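Long-range contacts in glutathione S-transferase (Bombyx mori, PDB 3AY8), which probably conjugates glutathione to electrophilic substrates, working as a homodimer with the cytosolic glutathione transferase fold: residues A[54-59]-A[69-74]; A[94-99]-A[156-161]; A[100-105]-A[161-166]. All blocks are in the same frame, centred on the assembly; numbering follows the deposited sequence.

Contact 1: A[54-59]-A[69-74]; sequences CVPTLD and RAIACY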
# COMPACT_ATOMS: atom_id res chain seq x y z
N CYS A 54 13.02 7.75 -7.36
CA CYS A 54 11.76 7.69 -6.62
C CYS A 54 11.21 9.07 -6.28
O CYS A 54 11.90 9.90 -5.68
CB CYS A 54 11.89 6.82 -5.37
SG CYS A 54 12.16 5.06 -5.71
N VAL A 55 9.97 9.31 -6.71
CA VAL A 55 9.25 10.54 -6.37
C VAL A 55 7.87 10.16 -5.78
O VAL A 55 7.19 9.29 -6.32
CB VAL A 55 9.11 11.49 -7.60
CG1 VAL A 55 8.30 12.72 -7.25
CG2 VAL A 55 10.47 11.91 -8.14
N PRO A 56 7.48 10.80 -4.66
CA PRO A 56 8.17 11.83 -3.89
C PRO A 56 9.30 11.28 -3.04
O PRO A 56 9.28 10.11 -2.63
CB PRO A 56 7.07 12.41 -3.01
CG PRO A 56 6.15 11.26 -2.79
CD PRO A 56 6.20 10.42 -4.02
N THR A 57 10.31 12.12 -2.81
CA THR A 57 11.39 11.81 -1.88
C THR A 57 11.53 13.00 -0.94
O THR A 57 11.59 14.15 -1.38
CB THR A 57 12.71 11.56 -2.62
OG1 THR A 57 12.62 10.34 -3.38
CG2 THR A 57 13.91 11.46 -1.65
N LEU A 58 11.55 12.71 0.36
CA LEU A 58 11.78 13.71 1.37
C LEU A 58 13.26 13.66 1.80
O LEU A 58 13.80 12.59 2.06
CB LEU A 58 10.87 13.45 2.57
CG LEU A 58 10.85 14.48 3.71
CD1 LEU A 58 10.04 15.73 3.33
CD2 LEU A 58 10.30 13.85 4.97
N ASP A 59 13.89 14.83 1.86
CA ASP A 59 15.21 14.97 2.51
C ASP A 59 15.05 15.85 3.75
O ASP A 59 14.95 17.07 3.65
CB ASP A 59 16.24 15.57 1.54
CG ASP A 59 17.66 15.60 2.12
OD1 ASP A 59 17.84 15.53 3.36
OD2 ASP A 59 18.60 15.69 1.32
N ARG A 69 3.10 7.84 1.53
CA ARG A 69 2.35 7.68 2.78
C ARG A 69 3.24 7.54 4.03
O ARG A 69 2.85 7.97 5.11
CB ARG A 69 1.32 6.55 2.67
CG ARG A 69 0.30 6.78 1.54
CD ARG A 69 -0.03 5.51 0.84
NE ARG A 69 -0.64 5.70 -0.48
CZ ARG A 69 -0.03 5.51 -1.65
NH1 ARG A 69 1.23 5.13 -1.70
NH2 ARG A 69 -0.69 5.70 -2.78
N ALA A 70 4.41 6.94 3.86
CA ALA A 70 5.46 6.96 4.90
C ALA A 70 5.89 8.40 5.23
O ALA A 70 6.03 8.77 6.40
CB ALA A 70 6.65 6.14 4.47
N ILE A 71 6.09 9.20 4.18
CA ILE A 71 6.39 10.63 4.32
C ILE A 71 5.29 11.35 5.12
O ILE A 71 5.58 12.05 6.09
CB ILE A 71 6.61 11.30 2.93
CG1 ILE A 71 7.91 10.79 2.32
CG2 ILE A 71 6.59 12.83 3.03
CD1 ILE A 71 7.96 10.88 0.78
N ALA A 72 4.04 11.15 4.71
CA ALA A 72 2.90 11.77 5.39
C ALA A 72 2.86 11.46 6.90
O ALA A 72 2.66 12.36 7.72
CB ALA A 72 1.59 11.37 4.72
N CYS A 73 3.05 10.19 7.26
CA CYS A 73 3.04 9.77 8.66
C CYS A 73 4.26 10.32 9.43
O CYS A 73 4.16 10.68 10.59
CB CYS A 73 3.02 8.23 8.77
SG CYS A 73 1.53 7.46 8.11
N TYR A 74 5.41 10.34 8.76
CA TYR A 74 6.64 10.85 9.36
C TYR A 74 6.53 12.36 9.64
O TYR A 74 6.83 12.82 10.75
CB TYR A 74 7.82 10.57 8.45
CG TYR A 74 9.09 11.25 8.90
CD1 TYR A 74 9.81 10.76 10.00
CD2 TYR A 74 9.56 12.39 8.27
CE1 TYR A 74 10.96 11.39 10.44
CE2 TYR A 74 10.71 13.04 8.70
CZ TYR A 74 11.40 12.53 9.78
OH TYR A 74 12.56 13.14 10.22
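In the thioredoxin-like N-terminal domain, Pro56 and Leu58, from the cis-proline loop and the start of strand 57-60, face Ile71 and Tyr74 of helix 68-79. The peptide bond before Pro56 is cis, as is usual at this point of the fold, where in glutathione transferases the loop commonly lies beside the glutathione site. Ile71 and Leu58 carry most of the contact. Ile71 CG1 stands beside the backbone N (chi1 -69°) and the chain then runs on nearly extended, which carries CD1 out to the loop: it ends 4.0 Å from Pro56 CG and 3.7 Å from Pro56 O. Further back on the same side chain, Ile71 CG1 lies 4.0 Å from Leu58 CB. One turn of helix later Tyr74 takes over. Leu58 CD2 approaches Tyr74 CD2 to 3.7 Å and Tyr74 CE2 to 3.8 Å, meeting the ring obliquely at the CD2-CE2 bond, with the two side chains crossing at about a right angle. Leu65 of strand 63-66 also touches Ile71 and Tyr74, while Ala18 of helix 13-25 meets Pro56. The Tyr74 hydroxyl is bonded away from this patch, to Asp60 and to Gln91 of the second subunit. Between the two segments, then, no hydrogen bond forms, and what meets is mostly buried carbon, with Pro56 O the one polar atom among the closest pairs.

Contact 2: A[94-99]-A[156-161]; sequences AVVNQR and PTIADT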
# COMPACT_ATOMS: atom_id res chain seq x y z
N ALA A 94 -4.79 3.22 13.76
CA ALA A 94 -4.99 2.02 12.94
C ALA A 94 -5.99 2.24 11.81
O ALA A 94 -5.79 1.76 10.69
CB ALA A 94 -5.43 0.85 13.81
N VAL A 95 -7.04 3.01 12.08
CA VAL A 95 -8.00 3.33 11.04
C VAL A 95 -7.40 4.23 9.96
O VAL A 95 -7.63 4.00 8.78
CB VAL A 95 -9.32 3.91 11.63
CG1 VAL A 95 -10.31 4.21 10.52
CG2 VAL A 95 -9.96 2.87 12.60
N VAL A 96 -6.64 5.24 10.35
CA VAL A 96 -5.94 6.07 9.36
C VAL A 96 -4.95 5.22 8.55
O VAL A 96 -4.89 5.33 7.34
CB VAL A 96 -5.22 7.27 10.03
CG1 VAL A 96 -4.34 8.00 9.01
CG2 VAL A 96 -6.24 8.23 10.66
N ASN A 97 -4.18 4.37 9.22
CA ASN A 97 -3.21 3.50 8.53
C ASN A 97 -3.94 2.61 7.53
O ASN A 97 -3.49 2.43 6.38
CB ASN A 97 -2.44 2.63 9.52
CG ASN A 97 -1.36 3.39 10.27
OD1 ASN A 97 -0.95 4.50 9.88
ND2 ASN A 97 -0.88 2.80 11.36
N GLN A 98 -5.07 2.09 7.98
CA GLN A 98 -5.93 1.23 7.18
C GLN A 98 -6.35 1.94 5.89
O GLN A 98 -6.21 1.38 4.80
CB GLN A 98 -7.16 0.80 7.99
CG GLN A 98 -8.04 -0.25 7.35
CD GLN A 98 -9.44 -0.27 7.97
OE1 GLN A 98 -10.24 0.65 7.77
NE2 GLN A 98 -9.72 -1.29 8.74
N ARG A 99 -6.86 3.18 6.00
CA ARG A 99 -7.24 3.93 4.81
C ARG A 99 -6.03 4.25 3.91
O ARG A 99 -6.16 4.27 2.69
CB ARG A 99 -7.99 5.24 5.15
CG ARG A 99 -9.16 5.10 6.11
CD ARG A 99 -10.22 4.10 5.70
NE ARG A 99 -11.51 4.45 6.31
CZ ARG A 99 -12.37 3.58 6.84
NH1 ARG A 99 -12.12 2.29 6.85
NH2 ARG A 99 -13.52 4.02 7.34
N PRO A 156 -10.65 15.80 9.25
CA PRO A 156 -9.73 15.37 8.19
C PRO A 156 -8.41 14.82 8.76
O PRO A 156 -7.99 15.23 9.83
CB PRO A 156 -9.50 16.64 7.36
CG PRO A 156 -9.89 17.79 8.25
CD PRO A 156 -10.88 17.26 9.25
N THR A 157 -7.82 13.86 8.06
CA THR A 157 -6.55 13.27 8.50
C THR A 157 -5.66 13.16 7.28
O THR A 157 -6.10 13.49 6.17
CB THR A 157 -6.76 11.86 9.12
OG1 THR A 157 -7.36 10.99 8.16
CG2 THR A 157 -7.67 11.94 10.38
N ILE A 158 -4.41 12.72 7.46
CA ILE A 158 -3.55 12.43 6.32
C ILE A 158 -4.12 11.33 5.40
O ILE A 158 -3.68 11.21 4.26
CB ILE A 158 -2.08 12.10 6.71
CG1 ILE A 158 -1.98 10.83 7.55
CG2 ILE A 158 -1.40 13.30 7.39
CD1 ILE A 158 -0.52 10.38 7.77
N ALA A 159 -5.06 10.52 5.89
CA ALA A 159 -5.74 9.57 4.99
C ALA A 159 -6.55 10.33 3.92
O ALA A 159 -6.59 9.93 2.75
CB ALA A 159 -6.64 8.63 5.78
N ASP A 160 -7.13 11.47 4.29
CA ASP A 160 -7.84 12.31 3.31
C ASP A 160 -6.92 12.97 2.30
O ASP A 160 -7.26 13.03 1.14
CB ASP A 160 -8.71 13.37 3.99
CG ASP A 160 -9.74 12.76 4.91
OD1 ASP A 160 -10.79 12.29 4.40
OD2 ASP A 160 -9.50 12.76 6.13
N THR A 161 -5.77 13.47 2.74
CA THR A 161 -4.84 14.08 1.79
C THR A 161 -4.35 13.08 0.73
O THR A 161 -4.31 13.40 -0.45
CB THR A 161 -3.68 14.82 2.48
OG1 THR A 161 -3.12 14.00 3.50
CG2 THR A 161 -4.21 16.13 3.14
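Val96 of helix 90-120 sets its two methyls against the beginning of helix 158-173; it and Ala159 have the most surface buried. This is the all-helical C-terminal domain, at the point where an N-capping box, a feature familiar from glutathione transferases, starts the second helix. With CG1 anti to the backbone N (chi1 172°), the valine fork straddles the turn. CG1 lies 4.0 Å from Ala159 CB and just as far from Ile158 CG1, whereas CG2 goes tip to tip with Thr157, 3.9 Å from its OG1. A turn further on, Arg99 CB sits 3.7 Å from Ala159 CB; the arginine chain bends away, its NE bonding Val151 O and its guanidinium making a cation-pi contact with Phe144. The methyl of Ala159 therefore lies between two residues of one helix face. Thr157 OG1, turned into the crowded position between backbone N and carbonyl carbon, caps the helix by accepting from Ala159 N at 3.3 Å, a long, bent bond (135°). The box is closed from the other end by Asp160, whose OD2 offers its anti lone pair to Thr157 N, 2.8 Å away with an N-H...O angle of 158°.

Contact 3: A[100-105]-A[161-166]; sequences LYFDSA and TSIYAS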
# COMPACT_ATOMS: atom_id res chain seq x y z
N LEU A 100 -4.88 4.50 4.53
CA LEU A 100 -3.64 4.72 3.77
C LEU A 100 -3.25 3.49 2.98
O LEU A 100 -2.93 3.59 1.80
CB LEU A 100 -2.48 5.17 4.68
CG LEU A 100 -2.61 6.60 5.26
CD1 LEU A 100 -1.59 6.84 6.39
CD2 LEU A 100 -2.46 7.66 4.15
N TYR A 101 -3.31 2.31 3.61
CA TYR A 101 -3.02 1.07 2.89
C TYR A 101 -4.06 0.78 1.83
O TYR A 101 -3.72 0.29 0.76
CB TYR A 101 -2.82 -0.13 3.84
CG TYR A 101 -1.49 -0.06 4.56
CD1 TYR A 101 -0.28 -0.26 3.87
CD2 TYR A 101 -1.44 0.26 5.91
CE1 TYR A 101 0.94 -0.16 4.54
CE2 TYR A 101 -0.23 0.37 6.57
CZ TYR A 101 0.95 0.16 5.89
OH TYR A 101 2.14 0.27 6.58
N PHE A 102 -5.32 1.13 2.10
CA PHE A 102 -6.36 1.08 1.06
C PHE A 102 -6.00 1.98 -0.14
O PHE A 102 -6.13 1.55 -1.28
CB PHE A 102 -7.72 1.45 1.68
CG PHE A 102 -8.81 1.71 0.67
CD1 PHE A 102 -9.60 0.66 0.18
CD2 PHE A 102 -9.05 3.00 0.21
CE1 PHE A 102 -10.60 0.91 -0.74
CE2 PHE A 102 -10.08 3.26 -0.72
CZ PHE A 102 -10.85 2.22 -1.19
N ASP A 103 -5.52 3.20 0.12
CA ASP A 103 -5.06 4.08 -0.95
C ASP A 103 -3.94 3.40 -1.77
O ASP A 103 -3.97 3.40 -3.00
CB ASP A 103 -4.55 5.42 -0.39
CG ASP A 103 -4.17 6.40 -1.49
OD1 ASP A 103 -5.05 6.75 -2.31
OD2 ASP A 103 -3.00 6.80 -1.55
N SER A 104 -2.96 2.83 -1.07
CA SER A 104 -1.75 2.30 -1.70
C SER A 104 -1.95 0.96 -2.39
O SER A 104 -1.33 0.71 -3.42
CB SER A 104 -0.63 2.16 -0.65
OG SER A 104 -0.87 1.05 0.20
N ALA A 105 -2.81 0.10 -1.82
CA ALA A 105 -2.99 -1.27 -2.32
C ALA A 105 -4.18 -1.46 -3.26
O ALA A 105 -4.22 -2.45 -4.01
CB ALA A 105 -3.10 -2.26 -1.15
N THR A 161 -5.77 13.47 2.74
CA THR A 161 -4.84 14.08 1.79
C THR A 161 -4.35 13.08 0.73
O THR A 161 -4.31 13.40 -0.45
CB THR A 161 -3.68 14.82 2.48
OG1 THR A 161 -3.12 14.00 3.50
CG2 THR A 161 -4.21 16.13 3.14
N SER A 162 -4.02 11.85 1.15
CA SER A 162 -3.56 10.82 0.21
C SER A 162 -4.67 10.37 -0.74
O SER A 162 -4.48 10.29 -1.96
CB SER A 162 -3.00 9.61 0.97
OG SER A 162 -1.73 9.93 1.55
N ILE A 163 -5.84 10.06 -0.19
CA ILE A 163 -6.97 9.59 -0.99
C ILE A 163 -7.51 10.71 -1.90
O ILE A 163 -7.89 10.45 -3.03
CB ILE A 163 -8.06 8.93 -0.09
CG1 ILE A 163 -7.47 7.67 0.58
CG2 ILE A 163 -9.29 8.54 -0.91
CD1 ILE A 163 -8.43 6.94 1.57
N TYR A 164 -7.48 11.95 -1.42
CA TYR A 164 -7.79 13.09 -2.27
C TYR A 164 -6.82 13.22 -3.47
O TYR A 164 -7.25 13.44 -4.61
CB TYR A 164 -7.88 14.38 -1.44
CG TYR A 164 -8.04 15.66 -2.23
CD1 TYR A 164 -8.96 15.75 -3.29
CD2 TYR A 164 -7.29 16.80 -1.90
CE1 TYR A 164 -9.10 16.92 -4.02
CE2 TYR A 164 -7.44 17.99 -2.61
CZ TYR A 164 -8.34 18.04 -3.68
OH TYR A 164 -8.51 19.20 -4.40
N ALA A 165 -5.52 13.04 -3.22
CA ALA A 165 -4.54 13.08 -4.30
C ALA A 165 -4.83 12.01 -5.36
O ALA A 165 -4.75 12.27 -6.57
CB ALA A 165 -3.11 12.93 -3.75
N SER A 166 -5.19 10.82 -4.89
CA SER A 166 -5.57 9.73 -5.79
C SER A 166 -6.85 10.04 -6.58
O SER A 166 -6.86 10.00 -7.82
CB SER A 166 -5.73 8.43 -5.00
OG SER A 166 -4.48 7.96 -4.52
O HOH W 1 -2.05 9.24 -2.46
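Asp103 and Ser166 make the tightest join here: Ser166 OG donates to Asp103 OD1 across 2.6 Å, on the syn lone pair, the side of the other carboxylate oxygen. The reach is set by the first torsion of Asp103, which places CG anti to the backbone N (chi1 -175°) and sends the carboxylate straight over to the neighbouring helix. The stem of the same side chain is packed as well, with Asp103 CB 3.8 Å from Ile163 CG1, so the aspartate has an apolar contact at its CB. The other oxygen is joined to the second helix through water. One water molecule donates to Asp103 OD2 at 2.8 Å and also to Ser162 O at 2.7 Å, bridging two acceptors that could not bond each other. Asp103 OD2 also receives the salt bridge from Arg69 of helix 68-79, and the arginine's charge would be expected to favour the ionised carboxylate. Both segments belong to the helical bundle of the C-terminal domain, where 100-105 and 161-166 run roughly parallel, their axes 9.5 Å apart at 25°. Away from the aspartate the contact thins. Phe102 presents its ring edge to Ile163 CD1, which lies near the ring plane and 4.2 Å from Phe102 CD2; the phenyl ring finds further company in Phe144, edge-to-face, and in Leu141 of helix 128-147. Towards the other end, Leu100 CD2 rests 3.5 Å from Ser162 OG, a methyl against a hydroxyl. Behind helix 90-120 lies the subunit interface, where Tyr101 stacks on Tyr101 of the second subunit.

In the fold
All three contacts are buried, but they join different parts. Contact 1 sets strand against helix inside the N-terminal domain; contacts 2 and 3 join the same pair of helices, 90-120 and 158-173, in successive stretches that share Thr161. Neither contact 1 nor contact 2 has a hydrogen bond between its segments, the capping box of contact 2 being internal to 156-161, while contact 3, nearest the chain's centre, adds a carboxylate, a hydroxyl and a water. Helix 68-79 packs against the C-terminal domain: Cys73 touches Ile158 of contact 2, and a salt bridge joins contacts 1 and 3. Each contact also has residues touching the second subunit.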